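Local structure of transcriptional repressor (Vibrio fischeri, 3KV1) at residues A[14-17]-A[18-22]; A[35-38]-A[39-43]; A[249-252]-A[253-257]. The protein probably acts as a SorC-family transcriptional repressor that binds DNA, with this domain thought to bind a sugar ligand. All coordinates share one frame; numbering follows the deposited sequence.

Going from the N terminus, contact 1 (14-22) forms the end of helix 10-20 and its turn toward strand 24-28. Contact 2 (35-43) follows on helix 34-52, and contact 3 (249-257) joins strand 248-252 to helix 253-264 near the C terminus. All three are local and lie in series, so none closes a long loop and none nests in or crosses another. Contacts 1 and 2 do not touch, their nearest atoms being about 11 Å apart, but both pack on contact 3: L16 CD1 lies 3.7 Å from A256 CB, and Q37 NE2 lies 3.6 Å from S252 CB. The final strand and helix thus bring together two early helices of the domain.

Contact 1. Residues A[14-17]-A[18-22]; sequences QKLV and EKFNL
L16 and F20, one helical turn apart, both turn CG beside the backbone N and anti to the carbonyl carbon (chi1 -75° and -64°), which sends the two side chains off the same flank of helix 10-20. They meet at an oblique angle: the CD2 methyl of L16 comes in at the edge of the F20 ring, in its plane, with L16 CD2 3.6 Å from F20 CE2. With CG anti to its backbone N (chi1 -163°), K19 puts this methylene over one face of the same ring, K19 CG standing 4.2 Å above the plane and over its centre; beyond CG the chain bends away. The ring is therefore bounded by a leucine methyl at the edge and the CG methylene of K19 over one face, while M238 and L241 of helix 234-242 also pack against it.

Behind these side chains F20 N bonds to L16 O at 2.9 Å. N21 then takes a positive phi, and the chain doubles back so that L22 N reaches V17 O at 3.2 Å. This 6-to-1 bond lies in the carbonyl plane, on a lone pair, and is the signature bond of a Schellman-type C-terminal turn. The apolar contact that goes with such a turn is present too, V17 CG2 lying 4.3 Å from L22 CB. L22 folds back under the helix end, its CD1 3.7 Å from L16 O, and L16 itself packs on L260 of helix 253-264 and on A25 and I27 of strand 24-28.

The chemistry divides the helix end in two: the charged E18, K15 and K19 remain exposed, whereas L16 and L22 are buried, and the turn satisfies the carbonyl of V17 while directing the chain into strand 24-28.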
# COMPACT_ATOMS: atom_id res chain seq x y z
N GLN A 14 -24.00 29.30 -8.41
CA GLN A 14 -24.02 30.49 -7.58
C GLN A 14 -24.95 30.31 -6.39
O GLN A 14 -24.60 30.66 -5.26
CB GLN A 14 -24.42 31.71 -8.42
CG GLN A 14 -23.60 31.84 -9.69
CD GLN A 14 -24.02 33.02 -10.55
OE1 GLN A 14 -24.68 33.95 -10.09
NE2 GLN A 14 -23.62 32.99 -11.83
N LYS A 15 -26.14 29.74 -6.63
CA LYS A 15 -27.09 29.50 -5.55
C LYS A 15 -26.55 28.50 -4.54
O LYS A 15 -26.73 28.68 -3.32
CB LYS A 15 -28.44 29.03 -6.09
CG LYS A 15 -29.24 30.14 -6.80
CD LYS A 15 -30.49 29.58 -7.50
CE LYS A 15 -31.27 30.65 -8.27
NZ LYS A 15 -32.43 30.06 -9.00
N LEU A 16 -25.91 27.44 -5.04
CA LEU A 16 -25.32 26.44 -4.15
C LEU A 16 -24.19 27.02 -3.27
O LEU A 16 -24.11 26.76 -2.08
CB LEU A 16 -24.75 25.27 -4.96
CG LEU A 16 -25.78 24.30 -5.53
CD1 LEU A 16 -25.06 23.22 -6.32
CD2 LEU A 16 -26.61 23.68 -4.38
N VAL A 17 -23.31 27.79 -3.90
CA VAL A 17 -22.21 28.42 -3.21
C VAL A 17 -22.75 29.30 -2.10
O VAL A 17 -22.28 29.24 -0.96
CB VAL A 17 -21.34 29.23 -4.19
CG1 VAL A 17 -20.46 30.26 -3.44
CG2 VAL A 17 -20.49 28.29 -5.05
N GLU A 18 -23.77 30.09 -2.42
CA GLU A 18 -24.33 31.00 -1.44
C GLU A 18 -25.03 30.23 -0.33
O GLU A 18 -24.85 30.52 0.84
CB GLU A 18 -25.32 31.95 -2.11
CG GLU A 18 -25.23 33.37 -1.61
CD GLU A 18 -26.39 34.23 -2.06
OE1 GLU A 18 -27.30 33.70 -2.75
OE2 GLU A 18 -26.40 35.43 -1.72
N LYS A 19 -25.82 29.24 -0.71
CA LYS A 19 -26.63 28.53 0.26
C LYS A 19 -25.82 27.66 1.22
O LYS A 19 -26.16 27.55 2.39
CB LYS A 19 -27.69 27.67 -0.48
CG LYS A 19 -28.84 27.21 0.40
CD LYS A 19 -29.70 28.41 0.78
CE LYS A 19 -31.00 27.99 1.44
NZ LYS A 19 -31.63 29.11 2.19
N PHE A 20 -24.74 27.04 0.72
CA PHE A 20 -24.02 26.04 1.49
C PHE A 20 -22.62 26.48 1.90
O PHE A 20 -21.83 25.67 2.37
CB PHE A 20 -24.00 24.70 0.75
CG PHE A 20 -25.38 24.10 0.56
CD1 PHE A 20 -26.10 23.64 1.66
CD2 PHE A 20 -25.97 24.04 -0.70
CE1 PHE A 20 -27.38 23.09 1.50
CE2 PHE A 20 -27.25 23.50 -0.87
CZ PHE A 20 -27.95 23.03 0.23
N ASN A 21 -22.32 27.76 1.72
CA ASN A 21 -21.03 28.30 2.11
C ASN A 21 -19.86 27.53 1.45
O ASN A 21 -18.91 27.16 2.12
CB ASN A 21 -20.89 28.22 3.61
CG ASN A 21 -20.50 29.53 4.20
OD1 ASN A 21 -19.31 29.82 4.37
ND2 ASN A 21 -21.50 30.36 4.50
N LEU A 22 -19.95 27.29 0.15
CA LEU A 22 -18.90 26.58 -0.54
C LEU A 22 -17.92 27.57 -1.12
O LEU A 22 -18.23 28.76 -1.29
CB LEU A 22 -19.48 25.78 -1.71
CG LEU A 22 -20.58 24.80 -1.28
CD1 LEU A 22 -21.37 24.28 -2.50
CD2 LEU A 22 -19.89 23.65 -0.57

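Contact 2. Residues A[35-38]-A[39-43]; sequences NEQR and KQVAA
K39 and E36, one turn apart on helix 34-52, run side by side and point the same way. E36 is bent at chi2 (-56°), which brings its carboxylate along the lysine chain: E36 OE1 lies 3.7 Å from K39 CD. The charged ends are further apart, with E36 OE2 4.0 Å from K39 NZ, a long salt bridge and probably a weak electrostatic pairing. Lower down, the extended K39 chain passes over the preceding turn, its CG 3.5 Å from N35 O, the carbonyl that also accepts K39 N at 3.1 Å.

This is the early part of the helix that follows strand 24-28 in an alpha/beta domain whose parallel strands are consistent with a Rossmann-like fold, and its inner side faces those strands. There V41 packs on A250, while Q37 OE1 accepts from Q31 N and Q37 NE2 donates to L29 O.

R38 takes part mainly through its backbone and CB. R38 O accepts A42 N at 2.9 Å, and the A42 methyl sits close beside that carbonyl, A42 CB lying 3.1 Å from R38 O. The side chain of R38 leads away from this turn to Q65 and N66, at the start of helix 65-72.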
# COMPACT_ATOMS: atom_id res chain seq x y z
N ASN A 35 -23.24 5.61 -14.26
CA ASN A 35 -21.86 5.51 -14.75
C ASN A 35 -21.51 6.77 -15.51
O ASN A 35 -20.50 7.42 -15.23
CB ASN A 35 -21.68 4.30 -15.68
CG ASN A 35 -21.77 2.97 -14.95
OD1 ASN A 35 -21.58 2.88 -13.75
ND2 ASN A 35 -22.05 1.91 -15.70
N GLU A 36 -22.37 7.13 -16.47
CA GLU A 36 -22.14 8.32 -17.31
C GLU A 36 -22.18 9.56 -16.45
O GLU A 36 -21.38 10.51 -16.65
CB GLU A 36 -23.16 8.41 -18.47
CG GLU A 36 -23.03 7.31 -19.51
CD GLU A 36 -21.62 7.23 -20.11
OE1 GLU A 36 -20.93 8.27 -20.20
OE2 GLU A 36 -21.20 6.11 -20.49
N GLN A 37 -23.09 9.59 -15.48
CA GLN A 37 -23.06 10.75 -14.59
C GLN A 37 -21.75 10.91 -13.83
O GLN A 37 -21.23 12.02 -13.73
CB GLN A 37 -24.22 10.73 -13.58
CG GLN A 37 -24.43 12.11 -12.92
CD GLN A 37 -25.06 13.09 -13.90
OE1 GLN A 37 -26.18 12.88 -14.34
NE2 GLN A 37 -24.34 14.17 -14.24
N ARG A 38 -21.23 9.81 -13.28
CA ARG A 38 -19.95 9.85 -12.54
C ARG A 38 -18.80 10.32 -13.41
O ARG A 38 -17.89 11.03 -12.94
CB ARG A 38 -19.59 8.48 -11.97
CG ARG A 38 -20.33 8.10 -10.69
CD ARG A 38 -19.65 6.90 -10.04
NE ARG A 38 -19.75 5.70 -10.86
CZ ARG A 38 -20.66 4.75 -10.68
NH1 ARG A 38 -21.54 4.87 -9.70
NH2 ARG A 38 -20.69 3.69 -11.48
N LYS A 39 -18.83 9.92 -14.68
CA LYS A 39 -17.78 10.34 -15.60
C LYS A 39 -17.82 11.83 -15.82
O LYS A 39 -16.77 12.47 -15.91
CB LYS A 39 -17.97 9.67 -16.95
CG LYS A 39 -17.53 8.22 -16.93
CD LYS A 39 -17.81 7.60 -18.30
CE LYS A 39 -17.09 6.26 -18.48
NZ LYS A 39 -17.31 5.75 -19.86
N GLN A 40 -19.03 12.39 -15.94
CA GLN A 40 -19.12 13.81 -16.26
C GLN A 40 -18.78 14.67 -15.04
O GLN A 40 -18.19 15.74 -15.19
CB GLN A 40 -20.50 14.17 -16.84
CG GLN A 40 -20.73 13.59 -18.19
CD GLN A 40 -19.72 14.11 -19.18
OE1 GLN A 40 -19.49 15.31 -19.25
NE2 GLN A 40 -19.10 13.20 -19.93
N VAL A 41 -19.19 14.22 -13.86
CA VAL A 41 -18.81 14.88 -12.61
C VAL A 41 -17.28 14.79 -12.45
O VAL A 41 -16.61 15.76 -12.09
CB VAL A 41 -19.49 14.18 -11.41
CG1 VAL A 41 -18.90 14.63 -10.09
CG2 VAL A 41 -21.00 14.48 -11.45
N ALA A 42 -16.74 13.63 -12.74
CA ALA A 42 -15.29 13.44 -12.62
C ALA A 42 -14.53 14.34 -13.59
O ALA A 42 -13.40 14.78 -13.28
CB ALA A 42 -14.91 11.98 -12.80
N ALA A 43 -15.13 14.67 -14.73
CA ALA A 43 -14.45 15.55 -15.69
C ALA A 43 -14.24 16.95 -15.11
O ALA A 43 -13.20 17.58 -15.30
CB ALA A 43 -15.24 15.65 -17.02

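Contact 3. Residues A[249-252]-A[253-257]; sequences LATS and VSCAM
S252 and C255 meet where strand 248-252 gives way directly to helix 253-264, a strand-to-helix junction in the parallel part of the sheet, with S252 as the N-cap. The two short segments run at 108° to each other, so the chain turns sharply and the first helical turn folds back.

The tight part lies on the buried inner side. The peptide of S252 begins the helical bonding, its O taking A256 N at 3.0 Å, while A256 CB rests 3.6 Å from S252 O. A256 continues inward to L12 and I27. C255 faces back to the serine, its SG 3.4 Å from S252 OG. T251 packs against C255 CB as well, its OG1 hydrogen-bonded to A228 O.

Packing is looser on the partly exposed side. Of the S254 side chain, CB comes nearest the serine, 4.1 Å from S252 OG, and its hydroxyl is hydrogen-bonded to D30 OD2. V253, also partly exposed, still packs on I27 and L12 as well as on L29.

The cap depends on the S252 torsion: chi1 of 69° sets OG between the backbone N and the carbonyl carbon, where it accepts C255 N at 3.0 Å with an N-H...O angle of 167°.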
# COMPACT_ATOMS: atom_id res chain seq x y z
N LEU A 249 -18.29 21.26 -4.11
CA LEU A 249 -19.28 20.19 -4.31
C LEU A 249 -19.36 19.94 -5.80
O LEU A 249 -19.59 20.87 -6.56
CB LEU A 249 -20.65 20.63 -3.80
CG LEU A 249 -21.78 19.65 -4.07
CD1 LEU A 249 -21.55 18.40 -3.21
CD2 LEU A 249 -23.15 20.30 -3.75
N ALA A 250 -19.16 18.70 -6.22
CA ALA A 250 -19.29 18.37 -7.63
C ALA A 250 -20.47 17.37 -7.77
O ALA A 250 -20.47 16.33 -7.15
CB ALA A 250 -17.94 17.76 -8.17
N THR A 251 -21.43 17.68 -8.62
CA THR A 251 -22.64 16.86 -8.65
C THR A 251 -23.43 17.21 -9.92
O THR A 251 -22.94 17.95 -10.77
CB THR A 251 -23.50 17.04 -7.34
OG1 THR A 251 -24.53 16.03 -7.27
CG2 THR A 251 -24.18 18.44 -7.27
N SER A 252 -24.63 16.65 -10.05
CA SER A 252 -25.43 16.81 -11.28
C SER A 252 -26.45 17.96 -11.13
O SER A 252 -26.72 18.40 -10.02
CB SER A 252 -26.23 15.53 -11.54
OG SER A 252 -27.26 15.38 -10.55
N VAL A 253 -27.05 18.40 -12.25
CA VAL A 253 -28.10 19.40 -12.19
C VAL A 253 -29.25 18.94 -11.27
O VAL A 253 -29.71 19.68 -10.40
CB VAL A 253 -28.67 19.73 -13.61
CG1 VAL A 253 -29.98 20.52 -13.51
CG2 VAL A 253 -27.63 20.52 -14.43
N SER A 254 -29.72 17.71 -11.47
CA SER A 254 -30.84 17.23 -10.62
C SER A 254 -30.50 17.20 -9.13
O SER A 254 -31.37 17.54 -8.29
CB SER A 254 -31.33 15.85 -11.06
OG SER A 254 -32.15 16.00 -12.19
N CYS A 255 -29.28 16.77 -8.78
CA CYS A 255 -28.88 16.83 -7.36
C CYS A 255 -28.90 18.26 -6.85
O CYS A 255 -29.36 18.53 -5.74
CB CYS A 255 -27.49 16.24 -7.09
SG CYS A 255 -27.41 14.45 -7.25
N ALA A 256 -28.38 19.18 -7.66
CA ALA A 256 -28.33 20.59 -7.26
C ALA A 256 -29.74 21.12 -7.00
O ALA A 256 -29.98 21.80 -6.00
CB ALA A 256 -27.64 21.44 -8.32
N MSE A 257 -30.67 20.82 -7.91
CA MSE A 257 -32.08 21.23 -7.77
C MSE A 257 -32.67 20.64 -6.50
O MSE A 257 -33.36 21.33 -5.75
CB MSE A 257 -32.88 20.76 -8.98
CG MSE A 257 -32.47 21.46 -10.22
SE MSE A 257 -33.51 20.77 -11.72
CE MSE A 257 -33.26 22.28 -12.93